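Side-chain contact in AT-rich interactive domain-containing protein 4 (Arabidopsis thaliana, PDB 6LQF), which reads chromatin in Arabidopsis, its ARID and PHD domains binding DNA and an H3K4me3 histone tail: residues V81-G84 / I85-G89. Residues are numbered along the deposited sequence; the frame is centred on the assembly and turned at random.
Sequences VGNG and INWKG. With nucleotides of chain D.
Two donors from 85-89 converge on one acceptor of 81-84, Gly-82 O. The indole NE1 of Trp-87 lies 2.9 Å from Gly-82 O and the backbone N of Ile-85 3.1 Å from the same oxygen, each with an N-H...O angle of 161°. They approach from opposite faces of the carbonyl plane, so the oxygen is gripped between them, and because it lies near the indole plane the bond also limits the swing of the ring. Trp-87 CG stands anti to its carbonyl carbon (chi1 -68°), which turns the ring back so that its NE1 edge meets Gly-82 O.

The tight apolar part centres on Ile-85. Its CG2 sits 3.8 Å above the plane of the Trp-87 ring, offset toward the rim, while its CG1 meets Val-81 CG1 at 3.8 Å, the two side chains crossing at about a right angle. Val-73 of helix 66-74 touches both Ile-85 and Trp-87.

Looser is exposed Asn-83, which lies against the sugar of DG5 of chain D without a hydrogen bond to it, its OD1 bonded instead to Lys-112.

A second tight grip is polar. Trp-87 N donates to OP1 of DG5 at 2.8 Å and Lys-88 N to its OP2 at 2.9 Å, where the helix dipole would add to the attraction. Asn-86 OD1 caps the helix, accepting from Gly-89 N at 2.8 Å; its ND2 gives a nearly straight bond (170°) to OP1 of DA4 of chain D and another to Ala-172 O of the PHD finger. Gly-84 hydrogen-bonds the bound histone peptide through its backbone, so this stretch meets both ligands. Phosphate binding by backbone amides at a helix N-terminus is a familiar mode of DNA contact, used here by the helix-turn-helix-related ARID domain.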
ATOM      1  N   VAL A  81      -1.142  -5.594  -8.482  1.00 20.53           N
ATOM      2  CA  VAL A  81      -0.055  -6.451  -8.063  1.00 19.66           C
ATOM      3  C   VAL A  81      -0.609  -7.653  -7.285  1.00 19.46           C
ATOM      4  O   VAL A  81       0.047  -8.687  -7.185  1.00 23.62           O
ATOM      5  CB  VAL A  81       0.963  -5.624  -7.260  1.00 20.73           C
ATOM      6  CG1 VAL A  81       2.097  -6.459  -6.642  1.00 21.11           C
ATOM      7  CG2 VAL A  81       1.556  -4.514  -8.164  1.00 22.66           C
ATOM      8  N   GLY A  82      -1.812  -7.537  -6.722  1.00 19.91           N
ATOM      9  CA  GLY A  82      -2.478  -8.702  -6.214  1.00 23.64           C
ATOM     10  C   GLY A  82      -1.795  -9.373  -5.071  1.00 21.37           C
ATOM     11  O   GLY A  82      -1.393  -8.680  -4.108  1.00 20.25           O
ATOM     12  N   ASN A  83      -1.545 -10.679  -5.172  1.00 22.47           N
ATOM     13  CA  ASN A  83      -0.900 -11.384  -4.094  1.00 22.07           C
ATOM     14  C   ASN A  83       0.618 -11.190  -4.145  1.00 19.88           C
ATOM     15  O   ASN A  83       1.351 -11.787  -3.352  1.00 21.78           O
ATOM     16  CB  ASN A  83      -1.298 -12.877  -4.115  1.00 23.99           C
ATOM     17  CG  ASN A  83      -2.738 -13.076  -3.668  1.00 21.44           C
ATOM     18  OD1 ASN A  83      -3.302 -12.296  -2.930  1.00 22.73           O
ATOM     19  ND2 ASN A  83      -3.377 -14.123  -4.204  1.00 30.09           N
ATOM     20  N   GLY A  84       1.100 -10.370  -5.081  1.00 19.48           N
ATOM     21  CA  GLY A  84       2.485  -9.903  -5.049  1.00 18.54           C
ATOM     22  C   GLY A  84       2.726  -8.877  -3.939  1.00 16.70           C
ATOM     23  O   GLY A  84       3.891  -8.498  -3.681  1.00 18.07           O
ATOM     24  N   ILE A  85       1.636  -8.462  -3.286  1.00 16.55           N
ATOM     25  CA  ILE A  85       1.668  -7.643  -2.051  1.00 17.43           C
ATOM     26  C   ILE A  85       1.445  -8.612  -0.892  1.00 17.39           C
ATOM     27  O   ILE A  85       0.591  -9.494  -0.988  1.00 17.52           O
ATOM     28  CB  ILE A  85       0.590  -6.539  -2.105  1.00 18.09           C
ATOM     29  CG1 ILE A  85       1.006  -5.488  -3.130  1.00 17.49           C
ATOM     30  CG2 ILE A  85       0.313  -5.904  -0.711  1.00 19.08           C
ATOM     31  CD1 ILE A  85      -0.148  -4.561  -3.549  1.00 20.12           C
ATOM     32  N   ASN A  86       2.209  -8.489   0.184  1.00 16.58           N
ATOM     33  CA  ASN A  86       1.946  -9.243   1.394  1.00 15.49           C
ATOM     34  C   ASN A  86       0.953  -8.445   2.216  1.00 15.97           C
ATOM     35  O   ASN A  86       1.301  -7.510   2.928  1.00 16.31           O
ATOM     36  CB  ASN A  86       3.245  -9.481   2.169  1.00 16.96           C
ATOM     37  CG  ASN A  86       3.066 -10.315   3.425  1.00 15.59           C
ATOM     38  OD1 ASN A  86       1.930 -10.609   3.810  1.00 16.56           O
ATOM     39  ND2 ASN A  86       4.174 -10.709   4.092  1.00 16.53           N
ATOM     40  N   TRP A  87      -0.329  -8.828   2.108  1.00 15.04           N
ATOM     41  CA  TRP A  87      -1.408  -8.038   2.710  1.00 15.05           C
ATOM     42  C   TRP A  87      -1.392  -8.177   4.228  1.00 18.17           C
ATOM     43  O   TRP A  87      -1.383  -7.185   4.941  1.00 16.98           O
ATOM     44  CB  TRP A  87      -2.768  -8.499   2.126  1.00 15.97           C
ATOM     45  CG  TRP A  87      -2.886  -8.149   0.676  1.00 14.34           C
ATOM     46  CD1 TRP A  87      -2.418  -8.883  -0.377  1.00 15.22           C
ATOM     47  CD2 TRP A  87      -3.457  -6.972   0.124  1.00 15.81           C
ATOM     48  NE1 TRP A  87      -2.642  -8.217  -1.578  1.00 17.53           N
ATOM     49  CE2 TRP A  87      -3.320  -7.047  -1.281  1.00 15.77           C
ATOM     50  CE3 TRP A  87      -4.116  -5.858   0.684  1.00 16.98           C
ATOM     51  CZ2 TRP A  87      -3.790  -6.028  -2.118  1.00 18.04           C
ATOM     52  CZ3 TRP A  87      -4.622  -4.876  -0.155  1.00 21.13           C
ATOM     53  CH2 TRP A  87      -4.444  -4.975  -1.556  1.00 21.98           C
ATOM     54  N   LYS A  88      -1.382  -9.403   4.739  1.00 16.26           N
ATOM     55  CA  LYS A  88      -1.307  -9.561   6.194  1.00 17.84           C
ATOM     56  C   LYS A  88      -0.031  -9.018   6.819  1.00 17.73           C
ATOM     57  O   LYS A  88      -0.037  -8.335   7.879  1.00 19.31           O
ATOM     58  CB  LYS A  88      -1.495 -11.029   6.561  1.00 20.43           C
ATOM     59  CG  LYS A  88      -1.456 -11.281   8.049  1.00 26.19           C
ATOM     60  CD  LYS A  88      -2.187 -12.612   8.371  1.00 36.34           C
ATOM     61  CE  LYS A  88      -2.239 -12.958   9.863  1.00 36.08           C
ATOM     62  NZ  LYS A  88      -3.102 -12.065  10.737  1.00 36.89           N
ATOM     63  N   GLY A  89       1.091  -9.302   6.163  1.00 17.83           N
ATOM     64  CA  GLY A  89       2.392  -9.014   6.746  1.00 19.96           C
ATOM     65  C   GLY A  89       2.990  -7.652   6.495  1.00 18.16           C
ATOM     66  O   GLY A  89       3.846  -7.214   7.285  1.00 23.18           O
TER
ATOM     67  P    DG D   5      -1.577 -12.437   2.198  1.00 18.29           P
ATOM     68  OP1  DG D   5      -0.907 -11.467   1.329  1.00 19.68           O
ATOM     69  OP2  DG D   5      -2.187 -11.934   3.493  1.00 18.36           O
ATOM     70  O5'  DG D   5      -2.680 -13.160   1.357  1.00 18.62           O
ATOM     71  C5'  DG D   5      -2.323 -13.623   0.050  1.00 20.07           C
ATOM     72  C4'  DG D   5      -3.410 -14.551  -0.489  1.00 20.35           C
ATOM     73  O4'  DG D   5      -3.384 -15.800   0.254  1.00 21.18           O
ATOM     74  C3'  DG D   5      -4.818 -14.014  -0.400  1.00 22.54           C
ATOM     75  O3'  DG D   5      -5.563 -14.487  -1.577  1.00 23.75           O
ATOM     76  C2'  DG D   5      -5.320 -14.661   0.881  1.00 20.79           C
ATOM     77  C1'  DG D   5      -4.655 -16.032   0.833  1.00 19.62           C
ATOM     78  N9   DG D   5      -4.434 -16.634   2.148  1.00 18.94           N
ATOM     79  C8   DG D   5      -3.811 -16.067   3.217  1.00 18.49           C
ATOM     80  N7   DG D   5      -3.814 -16.821   4.289  1.00 17.01           N
ATOM     81  C5   DG D   5      -4.467 -17.975   3.861  1.00 18.12           C
ATOM     82  C6   DG D   5      -4.751 -19.173   4.550  1.00 17.57           C
ATOM     83  O6   DG D   5      -4.490 -19.450   5.737  1.00 19.10           O
ATOM     84  N1   DG D   5      -5.483 -20.087   3.761  1.00 18.42           N
ATOM     85  C2   DG D   5      -5.768 -19.890   2.445  1.00 18.98           C
ATOM     86  N2   DG D   5      -6.457 -20.853   1.822  1.00 21.82           N
ATOM     87  N3   DG D   5      -5.482 -18.779   1.786  1.00 17.25           N
ATOM     88  C4   DG D   5      -4.810 -17.875   2.552  1.00 16.17           C
ATOM     89  P    DA D   4       3.542 -13.735   6.661  1.00 20.94           P
ATOM     90  OP1  DA D   4       4.141 -12.417   6.270  1.00 20.35           O
ATOM     91  OP2  DA D   4       2.965 -13.886   8.030  1.00 22.40           O
ATOM     92  O5'  DA D   4       2.345 -14.035   5.626  1.00 19.22           O
ATOM     93  C5'  DA D   4       2.641 -14.011   4.222  1.00 18.28           C
ATOM     94  C4'  DA D   4       1.466 -14.493   3.419  1.00 18.33           C
ATOM     95  O4'  DA D   4       1.231 -15.899   3.734  1.00 18.77           O
ATOM     96  C3'  DA D   4       0.164 -13.729   3.711  1.00 19.31           C
ATOM     97  O3'  DA D   4      -0.495 -13.579   2.474  1.00 20.18           O
ATOM     98  C2'  DA D   4      -0.579 -14.733   4.571  1.00 17.28           C
ATOM     99  C1'  DA D   4      -0.167 -16.046   3.892  1.00 18.88           C
ATOM    100  N9   DA D   4      -0.396 -17.231   4.675  1.00 19.18           N
ATOM    101  C8   DA D   4      -0.132 -17.458   5.992  1.00 22.67           C
ATOM    102  N7   DA D   4      -0.473 -18.686   6.389  1.00 23.71           N
ATOM    103  C5   DA D   4      -0.977 -19.265   5.253  1.00 18.65           C
ATOM    104  C6   DA D   4      -1.518 -20.559   4.990  1.00 19.69           C
ATOM    105  N6   DA D   4      -1.674 -21.501   5.931  1.00 20.70           N
ATOM    106  N1   DA D   4      -1.966 -20.800   3.763  1.00 17.90           N
ATOM    107  C2   DA D   4      -1.815 -19.878   2.811  1.00 18.77           C
ATOM    108  N3   DA D   4      -1.300 -18.644   2.926  1.00 17.63           N
ATOM    109  C4   DA D   4      -0.893 -18.413   4.182  1.00 16.98           C
TER